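Putative leucoanthocyanidin reductase 1 (Vitis vinifera, PDB 3I6I) probably catalyses the NADPH-dependent reduction of leucoanthocyanidins to flavan-3-ols such as catechin, as a Rossmann-fold member of the short-chain dehydrogenase/reductase superfamily. Local coordinates at residues A[95-100]-A[141-146]; A[194-199]-A[302-307]; A[26-31]-A[58-63]; A[181-186]-A[245-250]. All blocks are in the same frame, centred on the assembly; numbering follows the deposited sequence.

In the fold
Contacts 3 and 1 come first along the chain and lie on helices flanking the five-stranded parallel sheet of the Rossmann fold: contact 3 (26-31 with 58-63) joins helix 21-32 to the turn before edge strand 63-66, and contact 1 (95-100 with 141-146) packs against helix 133-149 beside the adenine of NADPH. Contacts 2 and 4 come later and cross along the chain, 181-186 and 194-199 lying on successive strands. Contact 2 ties the three-stranded mixed sheet to the C-terminal helix 307-315; its nearest atoms are about 5 Å from contact 3. Contact 4, the two-stranded sheet, is outlying, its centre about 40 Å from that of contact 3. Contact 1 touches NADPH, the Val196 side chain of contact 2 comes within about 8 Å of it, and contacts 3 and 4 lie farther off.

Contact 1: A[95-100]-A[141-146]; sequences SILDQI and RRVRQL. With NDP (NADPH dihydro-nicotinamide-adenine-dinucleotide phosphate), chain B.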
# COMPACT_ATOMS: atom_id res chain seq x y z
N SER A 95 9.10 2.51 -9.73
CA SER A 95 10.06 1.41 -9.67
C SER A 95 9.45 0.02 -9.72
O SER A 95 10.11 -0.96 -9.38
CB SER A 95 10.89 1.53 -8.37
OG SER A 95 11.46 2.82 -8.25
N ILE A 96 8.19 -0.10 -10.15
CA ILE A 96 7.54 -1.41 -10.12
C ILE A 96 8.33 -2.49 -10.94
O ILE A 96 8.51 -3.62 -10.47
CB ILE A 96 6.07 -1.32 -10.61
CG1 ILE A 96 5.26 -0.43 -9.67
CG2 ILE A 96 5.46 -2.73 -10.72
CD1 ILE A 96 5.35 -0.82 -8.19
N LEU A 97 8.78 -2.16 -12.13
CA LEU A 97 9.51 -3.18 -12.95
C LEU A 97 10.95 -3.48 -12.46
O LEU A 97 11.57 -4.47 -12.87
CB LEU A 97 9.49 -2.80 -14.40
CG LEU A 97 8.15 -2.72 -15.09
CD1 LEU A 97 8.35 -2.34 -16.54
CD2 LEU A 97 7.38 -3.99 -14.92
N ASP A 98 11.46 -2.68 -11.51
CA ASP A 98 12.71 -3.01 -10.81
C ASP A 98 12.55 -4.32 -10.05
O ASP A 98 13.53 -4.97 -9.66
CB ASP A 98 13.11 -1.91 -9.80
CG ASP A 98 13.59 -0.60 -10.46
OD1 ASP A 98 13.87 -0.57 -11.68
OD2 ASP A 98 13.71 0.41 -9.71
N GLN A 99 11.31 -4.72 -9.81
CA GLN A 99 11.04 -5.97 -9.12
C GLN A 99 11.33 -7.21 -9.98
O GLN A 99 11.43 -8.32 -9.44
CB GLN A 99 9.59 -6.00 -8.64
CG GLN A 99 9.32 -5.02 -7.53
CD GLN A 99 7.88 -4.97 -7.13
OE1 GLN A 99 7.51 -5.35 -6.00
NE2 GLN A 99 7.04 -4.56 -8.07
N ILE A 100 11.46 -7.05 -11.29
CA ILE A 100 11.67 -8.18 -12.19
C ILE A 100 12.95 -8.91 -11.83
O ILE A 100 12.94 -10.15 -11.66
CB ILE A 100 11.66 -7.77 -13.66
CG1 ILE A 100 10.26 -7.32 -14.09
CG2 ILE A 100 12.13 -8.92 -14.57
CD1 ILE A 100 10.19 -6.91 -15.51
N ARG A 141 0.59 -6.08 -12.78
CA ARG A 141 0.06 -7.33 -13.30
C ARG A 141 1.17 -8.19 -13.90
O ARG A 141 1.15 -9.41 -13.75
CB ARG A 141 -0.97 -7.07 -14.40
CG ARG A 141 -2.28 -6.50 -13.88
CD ARG A 141 -3.12 -6.11 -15.03
NE ARG A 141 -4.31 -5.37 -14.63
CZ ARG A 141 -5.03 -4.62 -15.44
NH1 ARG A 141 -4.74 -4.53 -16.72
NH2 ARG A 141 -6.08 -3.98 -14.98
N ARG A 142 2.10 -7.52 -14.57
CA ARG A 142 3.26 -8.19 -15.19
C ARG A 142 4.13 -8.80 -14.08
O ARG A 142 4.59 -9.94 -14.17
CB ARG A 142 4.03 -7.20 -16.07
CG ARG A 142 4.97 -7.84 -17.08
CD ARG A 142 6.33 -7.88 -16.60
NE ARG A 142 7.29 -8.27 -17.66
CZ ARG A 142 7.70 -9.52 -17.93
NH1 ARG A 142 7.21 -10.59 -17.29
NH2 ARG A 142 8.62 -9.68 -18.88
N VAL A 143 4.33 -8.09 -12.99
CA VAL A 143 5.06 -8.63 -11.86
C VAL A 143 4.31 -9.84 -11.26
O VAL A 143 4.93 -10.86 -10.99
CB VAL A 143 5.36 -7.60 -10.82
CG1 VAL A 143 5.88 -8.23 -9.53
CG2 VAL A 143 6.36 -6.54 -11.40
N ARG A 144 3.01 -9.76 -11.15
CA ARG A 144 2.24 -10.91 -10.58
C ARG A 144 2.38 -12.13 -11.49
O ARG A 144 2.56 -13.26 -10.99
CB ARG A 144 0.76 -10.59 -10.47
CG ARG A 144 0.31 -9.63 -9.40
CD ARG A 144 -1.20 -9.59 -9.35
NE ARG A 144 -1.68 -8.71 -8.29
CZ ARG A 144 -2.93 -8.72 -7.81
NH1 ARG A 144 -3.86 -9.54 -8.29
NH2 ARG A 144 -3.28 -7.89 -6.86
N GLN A 145 2.29 -11.90 -12.81
CA GLN A 145 2.43 -12.99 -13.82
C GLN A 145 3.79 -13.65 -13.64
O GLN A 145 3.89 -14.88 -13.56
CB GLN A 145 2.22 -12.48 -15.27
CG GLN A 145 2.82 -13.35 -16.41
CD GLN A 145 4.25 -12.90 -16.85
OE1 GLN A 145 4.47 -11.68 -17.04
NE2 GLN A 145 5.22 -13.85 -16.93
N LEU A 146 4.85 -12.83 -13.59
CA LEU A 146 6.20 -13.36 -13.35
C LEU A 146 6.35 -14.14 -12.03
O LEU A 146 6.92 -15.25 -12.00
CB LEU A 146 7.26 -12.26 -13.45
CG LEU A 146 8.71 -12.75 -13.47
CD1 LEU A 146 8.95 -13.66 -14.66
CD2 LEU A 146 9.66 -11.55 -13.47
PA NDP B . 7.95 5.54 -1.86
O1A NDP B . 8.43 6.29 -3.08
O2A NDP B . 7.45 6.43 -0.57
O5B NDP B . 9.02 4.50 -1.25
C5B NDP B . 9.70 3.63 -2.09
C4B NDP B . 10.79 2.92 -1.38
O4B NDP B . 11.32 2.03 -2.43
C3B NDP B . 11.94 3.87 -0.97
O3B NDP B . 12.57 3.44 0.27
C2B NDP B . 12.93 3.74 -2.13
O2B NDP B . 14.25 4.00 -1.67
C1B NDP B . 12.79 2.24 -2.42
N9A NDP B . 13.29 1.79 -3.71
C8A NDP B . 12.86 2.21 -4.90
N7A NDP B . 13.52 1.55 -5.86
C5A NDP B . 14.36 0.70 -5.28
C6A NDP B . 15.29 -0.22 -5.76
N6A NDP B . 15.45 -0.40 -7.08
N1A NDP B . 16.02 -0.94 -4.88
C2A NDP B . 15.84 -0.79 -3.57
N3A NDP B . 14.95 0.08 -3.07
C4A NDP B . 14.21 0.84 -3.91
O3 NDP B . 6.72 4.63 -2.30
PN NDP B . 5.21 4.52 -1.68
O1N NDP B . 5.07 4.20 -0.24
O2N NDP B . 4.49 5.81 -2.23
O5D NDP B . 4.65 3.33 -2.66
C5D NDP B . 4.84 1.95 -2.30
C4D NDP B . 3.72 1.13 -2.89
O4D NDP B . 2.55 1.55 -2.14
C3D NDP B . 3.43 1.39 -4.35
O3D NDP B . 3.00 0.17 -4.94
C2D NDP B . 2.25 2.35 -4.28
O2D NDP B . 1.44 2.11 -5.41
C1D NDP B . 1.50 1.88 -3.04
N1N NDP B . 0.80 2.96 -2.25
C2N NDP B . -0.51 2.77 -1.74
C3N NDP B . -1.25 3.82 -1.38
C7N NDP B . -2.65 3.59 -0.79
O7N NDP B . -3.09 2.45 -0.60
N7N NDP B . -3.31 4.68 -0.43
C4N NDP B . -0.68 5.24 -1.55
C5N NDP B . 0.85 5.22 -1.55
C6N NDP B . 1.51 4.11 -1.82
P2B NDP B . 15.04 5.37 -2.24
O1X NDP B . 14.37 6.58 -1.70
O2X NDP B . 16.55 5.13 -1.81
O3X NDP B . 14.95 5.30 -3.82
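Val143 CG2 sits at the middle of the contact, 3.7 Å from Ile96 O and 4.0 Å from Ile96 CG2. With CG1 anti to the backbone N (chi1 169°), CG2 stands beside that N and is turned toward Ile96 and Gln99, whose NE2 is 3.9 Å from Val143 CG2. Farther along, Ile100 splits its branches: CG2 meets Leu146 CD2 at 3.8 Å, while CD1 reaches Arg142 NE at 3.9 Å. The Ile100 side chain crosses both partners at about a right angle, and the approach to the guanidinium is oblique.

Ile96 O lies in the plane of the Gln99 amide, and Gln99 NE2 meets it at 3.0 Å on a lone pair of that carbonyl, which also accepts from Gln99 N. In the second shell, Ser89 OG and Ser118 N position Gln99 by bonding to OE1. Asp98, whose CB points away from helix 133-149, accepts at OD2 from the adenine amino group N6A of NADPH at 3.3 Å. In this Rossmann fold segment 95-100 therefore faces the cofactor on one side and, on the other, helix 133-149, which itself supplies the NADPH ligand Lys140. No hydrogen bond crosses between the segments; methyls do the touching. Both ends of the buried Gln99 amide are bonded, which probably fixes its orientation and sets Val143 against a satisfied polar group.

Contact 2: A[194-199]-A[302-307]; sequences YFVAGT and DSFRTV
Arg305 reaches across to Thr199 where the loop ahead of the C-terminal helix 307-315 packs on the strand-to-helix turn of the Rossmann-type reductase, at the junction of strand 193-196 and helix 198-208. The two side chains cross at about a right angle. Arg305 is bent at chi3 (73°), placing NE off the line of the chain, and the guanidinium presents its edge to Thr199, whose OG1 lies within 9° of the plane. The NH1 bond to OG1 is nearly straight, 163° at the hydrogen. Ala197, at the N-cap position of helix 198-208, sets its CB 3.9 Å from Arg305 CD, beside the aliphatic part of the same side chain.

Phe304 also turns toward segment 194-199, but to Val196. Val196 CG1 approaches the ring edge, near its plane, 3.8 Å from Phe304 CE1, while Phe204 of helix 198-208 stacks with this ring. At the far end Val307 CG2 rests on Phe195 CB at 3.9 Å; the Phe195 ring leads away from the loop, its CG being anti to the carbonyl carbon.

The backbones are also held. Asp200 accepts from Arg305 N, and Asn226 ND2 reaches both Arg305 O and Phe195 O. Thr306 OG1 caps helix 307-315 through Glu309 N. Between the two segments a single water accepts from Ala197 N at 2.8 Å and donates to Arg305 O, also at 2.8 Å.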
# COMPACT_ATOMS: atom_id res chain seq x y z
N TYR A 194 -12.69 2.12 1.31
CA TYR A 194 -12.19 1.70 2.61
C TYR A 194 -10.94 2.47 2.96
O TYR A 194 -10.00 2.53 2.19
CB TYR A 194 -11.88 0.20 2.63
CG TYR A 194 -13.09 -0.69 2.52
CD1 TYR A 194 -13.48 -1.23 1.30
CD2 TYR A 194 -13.86 -1.00 3.64
CE1 TYR A 194 -14.60 -2.04 1.20
CE2 TYR A 194 -14.94 -1.83 3.55
CZ TYR A 194 -15.32 -2.33 2.33
OH TYR A 194 -16.43 -3.12 2.34
N PHE A 195 -10.93 3.05 4.14
CA PHE A 195 -9.79 3.85 4.64
C PHE A 195 -9.14 3.14 5.81
O PHE A 195 -9.81 2.67 6.74
CB PHE A 195 -10.26 5.25 5.07
CG PHE A 195 -10.90 6.02 3.96
CD1 PHE A 195 -10.14 6.79 3.11
CD2 PHE A 195 -12.27 5.90 3.71
CE1 PHE A 195 -10.72 7.49 2.07
CE2 PHE A 195 -12.86 6.59 2.65
CZ PHE A 195 -12.07 7.41 1.83
N VAL A 196 -7.83 3.03 5.74
CA VAL A 196 -7.06 2.24 6.69
C VAL A 196 -5.90 3.06 7.22
O VAL A 196 -5.12 3.67 6.44
CB VAL A 196 -6.52 0.98 6.01
CG1 VAL A 196 -5.80 0.08 7.04
CG2 VAL A 196 -7.65 0.22 5.31
N ALA A 197 -5.76 3.09 8.54
CA ALA A 197 -4.59 3.71 9.12
C ALA A 197 -3.28 3.09 8.63
O ALA A 197 -3.16 1.89 8.54
CB ALA A 197 -4.62 3.65 10.67
N GLY A 198 -2.30 3.94 8.35
CA GLY A 198 -0.94 3.46 8.10
C GLY A 198 -0.45 2.37 9.05
O GLY A 198 0.12 1.35 8.62
N THR A 199 -0.62 2.58 10.34
CA THR A 199 -0.15 1.62 11.34
C THR A 199 -0.87 0.28 11.19
O THR A 199 -0.26 -0.76 11.47
CB THR A 199 -0.28 2.16 12.80
OG1 THR A 199 -1.64 2.50 13.10
CG2 THR A 199 0.60 3.41 13.03
N ASP A 302 -9.89 -7.92 16.59
CA ASP A 302 -8.64 -7.16 16.50
C ASP A 302 -8.95 -5.90 15.70
O ASP A 302 -8.74 -5.81 14.49
CB ASP A 302 -7.57 -8.02 15.84
CG ASP A 302 -6.16 -7.52 16.13
OD1 ASP A 302 -6.04 -6.36 16.57
OD2 ASP A 302 -5.18 -8.27 15.88
N SER A 303 -9.51 -4.93 16.42
CA SER A 303 -10.11 -3.74 15.81
C SER A 303 -9.13 -2.87 15.03
O SER A 303 -8.01 -2.65 15.46
CB SER A 303 -10.75 -2.86 16.91
OG SER A 303 -11.86 -3.50 17.48
N PHE A 304 -9.62 -2.35 13.91
CA PHE A 304 -8.92 -1.36 13.11
C PHE A 304 -9.13 -0.01 13.76
O PHE A 304 -10.21 0.28 14.25
CB PHE A 304 -9.51 -1.30 11.70
CG PHE A 304 -8.89 -2.28 10.75
CD1 PHE A 304 -8.23 -1.83 9.64
CD2 PHE A 304 -8.91 -3.65 11.03
CE1 PHE A 304 -7.62 -2.73 8.76
CE2 PHE A 304 -8.30 -4.56 10.18
CZ PHE A 304 -7.66 -4.11 9.04
N ARG A 305 -8.09 0.83 13.73
CA ARG A 305 -8.26 2.25 14.07
C ARG A 305 -9.33 2.89 13.17
O ARG A 305 -9.34 2.69 11.95
CB ARG A 305 -6.91 2.97 13.86
CG ARG A 305 -5.83 2.48 14.81
CD ARG A 305 -4.53 3.20 14.57
NE ARG A 305 -4.60 4.57 15.06
CZ ARG A 305 -3.71 5.52 14.78
NH1 ARG A 305 -2.64 5.27 14.01
NH2 ARG A 305 -3.89 6.73 15.26
N THR A 306 -10.24 3.65 13.76
CA THR A 306 -11.24 4.32 12.99
C THR A 306 -10.68 5.61 12.37
O THR A 306 -9.67 6.20 12.84
CB THR A 306 -12.44 4.69 13.89
OG1 THR A 306 -12.07 5.76 14.76
CG2 THR A 306 -12.86 3.48 14.73
N VAL A 307 -11.40 6.10 11.38
CA VAL A 307 -11.06 7.35 10.69
C VAL A 307 -11.15 8.53 11.64
O VAL A 307 -10.28 9.43 11.63
CB VAL A 307 -11.96 7.58 9.47
CG1 VAL A 307 -11.65 8.95 8.82
CG2 VAL A 307 -11.84 6.44 8.45
O HOH W 1 -7.44 1.63 10.22

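Contact 3: A[26-31]-A[58-63]; sequences VATASL and EDKGAI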
# COMPACT_ATOMS: atom_id res chain seq x y z
N VAL A 26 5.31 -0.74 7.38
CA VAL A 26 5.50 -2.21 7.29
C VAL A 26 6.74 -2.63 8.09
O VAL A 26 6.70 -3.59 8.84
CB VAL A 26 5.63 -2.68 5.83
CG1 VAL A 26 6.07 -4.17 5.78
CG2 VAL A 26 4.28 -2.43 5.07
N ALA A 27 7.84 -1.89 7.92
CA ALA A 27 9.10 -2.18 8.62
C ALA A 27 8.98 -2.04 10.14
O ALA A 27 9.45 -2.91 10.89
CB ALA A 27 10.26 -1.27 8.06
N THR A 28 8.31 -0.98 10.60
CA THR A 28 8.11 -0.76 12.01
C THR A 28 7.29 -1.88 12.60
O THR A 28 7.60 -2.35 13.68
CB THR A 28 7.45 0.64 12.27
OG1 THR A 28 8.36 1.65 11.83
CG2 THR A 28 7.15 0.86 13.76
N ALA A 29 6.24 -2.29 11.89
CA ALA A 29 5.37 -3.40 12.32
C ALA A 29 6.14 -4.70 12.42
O ALA A 29 6.00 -5.44 13.37
CB ALA A 29 4.20 -3.57 11.30
N SER A 30 6.96 -4.97 11.41
CA SER A 30 7.82 -6.16 11.43
C SER A 30 8.71 -6.18 12.70
O SER A 30 8.77 -7.18 13.42
CB SER A 30 8.64 -6.27 10.15
OG SER A 30 9.32 -7.52 10.08
N LEU A 31 9.35 -5.07 13.02
CA LEU A 31 10.19 -4.98 14.22
C LEU A 31 9.40 -5.07 15.53
O LEU A 31 9.81 -5.75 16.46
CB LEU A 31 11.04 -3.72 14.17
CG LEU A 31 12.11 -3.80 13.07
CD1 LEU A 31 12.48 -2.41 12.56
CD2 LEU A 31 13.35 -4.53 13.61
N GLU A 58 17.10 0.83 13.05
CA GLU A 58 18.27 0.19 13.67
C GLU A 58 18.12 0.13 15.20
O GLU A 58 18.46 -0.88 15.82
CB GLU A 58 19.57 0.93 13.29
CG GLU A 58 20.07 0.64 11.87
CD GLU A 58 21.44 1.28 11.58
OE1 GLU A 58 21.51 2.53 11.50
OE2 GLU A 58 22.43 0.53 11.43
N ASP A 59 17.58 1.20 15.78
CA ASP A 59 17.32 1.24 17.24
C ASP A 59 16.28 0.17 17.66
O ASP A 59 16.30 -0.29 18.81
CB ASP A 59 16.85 2.64 17.68
CG ASP A 59 18.00 3.67 17.75
OD1 ASP A 59 19.18 3.29 17.59
OD2 ASP A 59 17.70 4.87 17.93
N LYS A 60 15.39 -0.20 16.73
CA LYS A 60 14.41 -1.28 16.94
C LYS A 60 15.00 -2.67 16.61
O LYS A 60 14.35 -3.69 16.82
CB LYS A 60 13.14 -1.03 16.12
CG LYS A 60 12.36 0.22 16.55
CD LYS A 60 10.91 0.20 16.04
CE LYS A 60 10.34 1.62 15.89
NZ LYS A 60 9.11 1.85 16.71
N GLY A 61 16.23 -2.70 16.10
CA GLY A 61 16.93 -3.98 15.89
C GLY A 61 17.06 -4.41 14.44
O GLY A 61 17.46 -5.53 14.16
N ALA A 62 16.74 -3.50 13.53
CA ALA A 62 16.86 -3.77 12.09
C ALA A 62 18.31 -3.98 11.69
O ALA A 62 19.19 -3.34 12.24
CB ALA A 62 16.25 -2.61 11.28
N ILE A 63 18.54 -4.87 10.73
CA ILE A 63 19.89 -5.09 10.19
C ILE A 63 19.90 -4.47 8.81
O ILE A 63 19.12 -4.87 7.94
CB ILE A 63 20.22 -6.57 10.10
CG1 ILE A 63 20.24 -7.18 11.51
CG2 ILE A 63 21.58 -6.78 9.38
CD1 ILE A 63 20.18 -8.68 11.52
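Leu31 fills the tight part of the contact by spreading its two methyls over the turn that ends helix 48-59. Its CD2 presses on the backbone, 3.5 Å from both Lys60 O and Ala62 N and 3.8 Å from Gly61 C. Leu31 CD1 turns to side chains instead, 3.9 Å from Lys60 CB and 4.0 Å from Ala62 CB. CG of Leu31 is anti to the carbonyl carbon (chi1 -69°) and so stands beside its own backbone N. Gly61 leaves the helix with a positive phi of 108°, which glycine readily adopts, and ends it as a Schellman motif, with Gly61 N bonded to Glu58 O. Leu31 CD2 lies against this bare backbone.

The outer part is looser and faces solvent: Lys60 and Gly61 are exposed, whereas Leu31 is buried. Lys60 runs back across helix 21-32, and its chain bends at chi4 (-122°), bringing NZ 3.7 Å from Thr28 CG2. This is a contact of a methyl with an ammonium, obliquely crossed, without a hydrogen bond across the segments. Thr28 gives its hydroxyl to Gln24 O of its own helix, while Lys60 NZ makes a long, weak ion pair with Asp32.

Beneath, Ala62 touches Leu57 and Ile39, and Leu31 touches Leu57 and Thr37. The contact thus lies where helix 21-32 and the end of helix 48-59 cover strand 37-41, beside edge strand 63-66.

Contact 4: A[181-186]-A[245-250]; sequences DFFQIY and LPRVTV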
# COMPACT_ATOMS: atom_id res chain seq x y z
N ASP A 181 -10.98 24.98 4.32
CA ASP A 181 -11.74 26.01 3.63
C ASP A 181 -13.02 25.52 2.96
O ASP A 181 -14.09 26.06 3.24
CB ASP A 181 -10.86 26.78 2.64
CG ASP A 181 -10.04 25.90 1.72
OD1 ASP A 181 -10.08 24.62 1.80
OD2 ASP A 181 -9.35 26.53 0.89
N PHE A 182 -12.91 24.52 2.08
CA PHE A 182 -14.08 23.87 1.46
C PHE A 182 -13.72 22.46 1.04
O PHE A 182 -12.53 22.13 0.87
CB PHE A 182 -14.67 24.68 0.29
CG PHE A 182 -13.71 24.87 -0.88
CD1 PHE A 182 -12.89 25.99 -0.94
CD2 PHE A 182 -13.60 23.92 -1.88
CE1 PHE A 182 -11.99 26.16 -2.00
CE2 PHE A 182 -12.71 24.10 -2.94
CZ PHE A 182 -11.91 25.23 -2.99
N PHE A 183 -14.73 21.61 0.88
CA PHE A 183 -14.52 20.23 0.54
C PHE A 183 -14.78 20.06 -0.96
O PHE A 183 -15.80 20.49 -1.46
CB PHE A 183 -15.50 19.31 1.29
CG PHE A 183 -15.32 19.22 2.77
CD1 PHE A 183 -14.25 18.50 3.33
CD2 PHE A 183 -16.26 19.77 3.63
CE1 PHE A 183 -14.11 18.38 4.71
CE2 PHE A 183 -16.12 19.67 5.03
CZ PHE A 183 -15.05 18.98 5.58
N GLN A 184 -13.86 19.39 -1.64
CA GLN A 184 -14.08 18.92 -3.01
C GLN A 184 -14.63 17.50 -2.99
O GLN A 184 -13.93 16.56 -2.59
CB GLN A 184 -12.77 19.01 -3.82
CG GLN A 184 -12.34 20.38 -4.00
CD GLN A 184 -11.28 20.55 -5.09
OE1 GLN A 184 -10.45 19.67 -5.33
NE2 GLN A 184 -11.33 21.70 -5.77
N ILE A 185 -15.88 17.37 -3.43
CA ILE A 185 -16.64 16.12 -3.41
C ILE A 185 -16.66 15.58 -4.84
O ILE A 185 -17.18 16.25 -5.76
CB ILE A 185 -18.11 16.36 -2.91
CG1 ILE A 185 -18.16 17.05 -1.52
CG2 ILE A 185 -18.93 15.07 -2.87
CD1 ILE A 185 -17.43 16.28 -0.45
N TYR A 186 -16.10 14.37 -5.02
CA TYR A 186 -16.09 13.71 -6.34
C TYR A 186 -17.44 13.14 -6.69
O TYR A 186 -18.03 12.34 -5.93
CB TYR A 186 -15.00 12.60 -6.42
CG TYR A 186 -13.69 13.11 -5.95
CD1 TYR A 186 -13.06 14.13 -6.62
CD2 TYR A 186 -13.09 12.60 -4.80
CE1 TYR A 186 -11.86 14.64 -6.19
CE2 TYR A 186 -11.88 13.10 -4.34
CZ TYR A 186 -11.27 14.14 -5.05
OH TYR A 186 -10.06 14.68 -4.63
N LEU A 245 -18.04 23.16 6.56
CA LEU A 245 -17.50 23.87 5.39
C LEU A 245 -18.39 23.70 4.16
O LEU A 245 -19.09 22.70 4.03
CB LEU A 245 -16.12 23.33 5.05
CG LEU A 245 -15.11 23.17 6.18
CD1 LEU A 245 -13.79 22.65 5.62
CD2 LEU A 245 -14.93 24.47 7.00
N PRO A 246 -18.32 24.64 3.20
CA PRO A 246 -19.00 24.44 1.91
C PRO A 246 -18.51 23.19 1.20
O PRO A 246 -17.35 22.80 1.36
CB PRO A 246 -18.63 25.69 1.11
CG PRO A 246 -18.21 26.66 2.09
CD PRO A 246 -17.61 25.92 3.24
N ARG A 247 -19.41 22.56 0.45
CA ARG A 247 -19.06 21.42 -0.38
C ARG A 247 -19.24 21.81 -1.84
O ARG A 247 -20.22 22.46 -2.22
CB ARG A 247 -19.95 20.24 -0.02
CG ARG A 247 -19.79 19.84 1.42
CD ARG A 247 -20.55 18.58 1.79
NE ARG A 247 -20.46 18.40 3.24
CZ ARG A 247 -20.51 17.23 3.86
NH1 ARG A 247 -20.64 16.12 3.17
NH2 ARG A 247 -20.39 17.18 5.17
N VAL A 248 -18.27 21.46 -2.66
CA VAL A 248 -18.33 21.75 -4.07
C VAL A 248 -18.11 20.46 -4.83
O VAL A 248 -17.41 19.60 -4.33
CB VAL A 248 -17.27 22.84 -4.49
CG1 VAL A 248 -17.47 24.16 -3.71
CG2 VAL A 248 -15.80 22.29 -4.42
N THR A 249 -18.68 20.34 -6.03
CA THR A 249 -18.54 19.11 -6.82
C THR A 249 -17.31 19.15 -7.75
O THR A 249 -17.07 20.13 -8.43
CB THR A 249 -19.77 18.92 -7.72
OG1 THR A 249 -20.91 18.83 -6.88
CG2 THR A 249 -19.66 17.63 -8.58
N VAL A 250 -16.55 18.07 -7.74
CA VAL A 250 -15.53 17.79 -8.78
C VAL A 250 -16.14 16.67 -9.61
O VAL A 250 -16.45 15.59 -9.08
CB VAL A 250 -14.18 17.42 -8.13
CG1 VAL A 250 -13.22 16.84 -9.17
CG2 VAL A 250 -13.57 18.58 -7.42
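Leu245 rides over one face of the Phe183 ring, with CD1 4.1 Å from the ring centroid and offset toward its rim, while Leu245 CB lies 3.7 Å from Phe183 CE2. The two side chains cross at about a right angle, so the leucine is a bump over the flat ring, which also meets Trp165. On the opposite face of the strand pair, Phe182 lies by Val248: Val248 CG2 is 3.7 Å from Phe182 CD2. This CG2 occupies the place between its backbone N and carbonyl carbon, where it also nears Phe183 O.

Strands 183-186 and 247-250 form a two-stranded parallel sheet in step, Phe183 beside Arg247 through Tyr186 beside Val250, their short axes twisted by 40°. Its four hydrogen bonds alternate: Phe183 N to Pro246 O, Val248 N to Phe183 O, Ile185 N to Val248 O, and Val250 N to Ile185 O. The last, at 2.8 Å, arrives from above the carbonyl plane; the first three lie nearly in line with the carbonyl.

Val250 fills the hollow on the face of Gln184 and Tyr186. Its CG2 nests 3.7 Å from Gln184 CB, and Val250 CG1 meets the Tyr186 ring at its edge, 3.7 Å from CD1, the two side chains lying side by side. Tyr186 OH is bonded to Pro166 O; the side chains of Tyr186 and Val250 both touch Leu255 of helix 252-260. On the other face Ile185 CG1 is 4.0 Å from CB of Arg247; the Arg247 guanidinium is salt-bridged to Glu238 of helix 230-241.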